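Local coordinates for chromatin structure-remodeling complex subunit RSC2 (Saccharomyces cerevisiae, PDB 4BB7), which helps the RSC complex remodel chromatin and position nucleosomes with the use of ATP, here through its histone H3-binding BAH domain, at residues Y105-F109 and T110-R114. Residues are numbered along the deposited sequence; the frame is centred on the assembly and turned at random.
Sequences YVIHF and TRYQR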
loop_
_atom_site.group_PDB
_atom_site.type_symbol
_atom_site.label_atom_id
_atom_site.label_comp_id
_atom_site.label_asym_id
_atom_site.label_seq_id
_atom_site.Cartn_x
_atom_site.Cartn_y
_atom_site.Cartn_z
ATOM N N TYR A 105 -6.984 -23.656 3.483
ATOM C CA TYR A 105 -5.946 -24.271 2.668
ATOM C C TYR A 105 -6.356 -24.350 1.201
ATOM O O TYR A 105 -7.438 -24.836 0.875
ATOM C CB TYR A 105 -5.597 -25.663 3.197
ATOM C CG TYR A 105 -4.298 -26.203 2.648
ATOM C CD1 TYR A 105 -3.083 -25.837 3.208
ATOM C CD2 TYR A 105 -4.284 -27.069 1.564
ATOM C CE1 TYR A 105 -1.891 -26.322 2.711
ATOM C CE2 TYR A 105 -3.096 -27.561 1.059
ATOM C CZ TYR A 105 -1.903 -27.185 1.639
ATOM O OH TYR A 105 -0.715 -27.669 1.143
ATOM N N VAL A 106 -5.487 -23.859 0.324
ATOM C CA VAL A 106 -5.700 -23.972 -1.114
ATOM C C VAL A 106 -4.723 -24.986 -1.702
ATOM O O VAL A 106 -3.507 -24.849 -1.543
ATOM C CB VAL A 106 -5.520 -22.615 -1.826
ATOM C CG1 VAL A 106 -5.630 -22.786 -3.338
ATOM C CG2 VAL A 106 -6.543 -21.606 -1.321
ATOM N N ILE A 107 -5.257 -26.007 -2.370
ATOM C CA ILE A 107 -4.427 -27.043 -2.982
ATOM C C ILE A 107 -4.407 -26.925 -4.510
ATOM O O ILE A 107 -5.371 -26.464 -5.123
ATOM C CB ILE A 107 -4.884 -28.463 -2.566
ATOM C CG1 ILE A 107 -3.823 -29.503 -2.932
ATOM C CG2 ILE A 107 -6.215 -28.814 -3.205
ATOM C CD1 ILE A 107 -4.168 -30.906 -2.484
ATOM N N HIS A 108 -3.297 -27.338 -5.114
ATOM C CA HIS A 108 -3.142 -27.289 -6.563
ATOM C C HIS A 108 -3.834 -28.477 -7.232
ATOM O O HIS A 108 -3.571 -29.631 -6.891
ATOM C CB HIS A 108 -1.659 -27.264 -6.932
ATOM C CG HIS A 108 -1.406 -27.066 -8.393
ATOM N ND1 HIS A 108 -0.433 -27.759 -9.081
ATOM C CD2 HIS A 108 -2.000 -26.252 -9.298
ATOM C CE1 HIS A 108 -0.439 -27.381 -10.347
ATOM N NE2 HIS A 108 -1.381 -26.467 -10.505
ATOM N N PHE A 109 -4.712 -28.194 -8.189
ATOM C CA PHE A 109 -5.512 -29.243 -8.820
ATOM C C PHE A 109 -4.714 -30.480 -9.209
ATOM O O PHE A 109 -5.120 -31.604 -8.921
ATOM C CB PHE A 109 -6.254 -28.718 -10.049
ATOM C CG PHE A 109 -6.995 -29.787 -10.804
ATOM C CD1 PHE A 109 -8.089 -30.425 -10.233
ATOM C CD2 PHE A 109 -6.598 -30.159 -12.078
ATOM C CE1 PHE A 109 -8.776 -31.413 -10.923
ATOM C CE2 PHE A 109 -7.281 -31.147 -12.775
ATOM C CZ PHE A 109 -8.370 -31.775 -12.197
ATOM N N THR A 110 -3.585 -30.277 -9.875
ATOM C CA THR A 110 -2.791 -31.404 -10.347
ATOM C C THR A 110 -2.366 -32.310 -9.186
ATOM O O THR A 110 -2.289 -33.528 -9.335
ATOM C CB THR A 110 -1.557 -30.935 -11.138
ATOM O OG1 THR A 110 -1.942 -29.912 -12.066
ATOM C CG2 THR A 110 -0.940 -32.096 -11.899
ATOM N N ARG A 111 -2.109 -31.704 -8.029
ATOM C CA ARG A 111 -1.754 -32.446 -6.819
ATOM C C ARG A 111 -2.966 -33.150 -6.190
ATOM O O ARG A 111 -2.938 -34.363 -5.957
ATOM C CB ARG A 111 -1.085 -31.513 -5.807
ATOM C CG ARG A 111 -0.849 -32.115 -4.434
ATOM C CD ARG A 111 -0.181 -31.098 -3.516
ATOM N NE ARG A 111 -0.039 -31.591 -2.148
ATOM C CZ ARG A 111 -0.091 -30.821 -1.065
ATOM N NH1 ARG A 111 -0.287 -29.515 -1.184
ATOM N NH2 ARG A 111 0.046 -31.361 0.139
ATOM N N TYR A 112 -4.027 -32.391 -5.924
ATOM C CA TYR A 112 -5.264 -32.960 -5.386
ATOM C C TYR A 112 -5.781 -34.064 -6.312
ATOM O O TYR A 112 -6.596 -34.903 -5.919
ATOM C CB TYR A 112 -6.328 -31.868 -5.228
ATOM C CG TYR A 112 -7.445 -32.217 -4.269
ATOM C CD1 TYR A 112 -7.299 -33.236 -3.338
ATOM C CD2 TYR A 112 -8.654 -31.529 -4.302
ATOM C CE1 TYR A 112 -8.322 -33.555 -2.460
ATOM C CE2 TYR A 112 -9.685 -31.839 -3.426
ATOM C CZ TYR A 112 -9.512 -32.853 -2.508
ATOM O OH TYR A 112 -10.530 -33.169 -1.637
ATOM N N GLN A 113 -5.292 -34.053 -7.545
ATOM C CA GLN A 113 -5.702 -35.026 -8.549
ATOM C C GLN A 113 -5.086 -36.391 -8.255
ATOM O O GLN A 113 -5.713 -37.428 -8.474
ATOM C CB GLN A 113 -5.275 -34.541 -9.937
ATOM C CG GLN A 113 -6.154 -35.022 -11.070
ATOM C CD GLN A 113 -5.682 -34.518 -12.418
ATOM O OE1 GLN A 113 -4.694 -33.789 -12.507
ATOM N NE2 GLN A 113 -6.387 -34.906 -13.478
ATOM N N ARG A 114 -3.856 -36.376 -7.748
ATOM C CA ARG A 114 -3.101 -37.595 -7.485
ATOM C C ARG A 114 -3.371 -38.144 -6.092
ATOM O O ARG A 114 -3.306 -39.353 -5.872
ATOM C CB ARG A 114 -1.600 -37.332 -7.630
ATOM C CG ARG A 114 -1.140 -36.979 -9.036
ATOM C CD ARG A 114 -0.229 -35.760 -9.016
ATOM N NE ARG A 114 0.621 -35.729 -7.828
ATOM C CZ ARG A 114 1.441 -34.729 -7.522
ATOM N NH1 ARG A 114 1.527 -33.670 -8.318
ATOM N NH2 ARG A 114 2.173 -34.784 -6.416
#
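The Phe109 ring crosses the end of the extended Gln113 side chain obliquely, ring and amide planes 29° apart and Phe109 CE2 3.7 Å from Gln113 OE1. Phe109 also stacks on Tyr82 and meets Phe168, as befits a buried aromatic at the junction between the two sheets. Ile107, two residues earlier on the strand, sends its branches against the root of Tyr112, CD1 lying 3.6 Å from Tyr112 CB, so a branched aliphatic chain fills the angle between strand and helix. The same Ile107 CD1 sits over one face of the Arg111 guanidinium, 4.0 Å above the plane and offset toward its rim.

Arg111, on the first turn of the helix, reaches back along the strand and meets Tyr105 at the phenol oxygen. The hydrogen bond from Arg111 NH1 to Tyr105 OH is 3.0 Å long and nearly straight, at 170°, with the oxygen in the guanidinium plane and the ring turned almost perpendicular to that plane. A long side chain suits this span: CG lies anti to the backbone N (chi1 172°) and the chain stays straight to NE, carrying the charge past Ile107. NE and NH2 hydrogen-bond to Thr160 OG1 and Ala159 O, which should fix the group's rotation.

The turn itself is wound by His108 O, which accepts a hydrogen bond from Tyr112 N (3.0 Å) and a weak one from Arg111 N. Histidine suits this N-cap position because its flat ring, running alongside Thr110, can stack on Trp145 while NE2 donates a hydrogen bond to Ile142 O. The axes of strand 105-108 and helix 110-114 stand nearly at right angles, making a sharp strand-to-helix corner: a short helix that follows strand 100-108 of the BAH domain's mixed beta-sheet, beside its parallel partner 125-128.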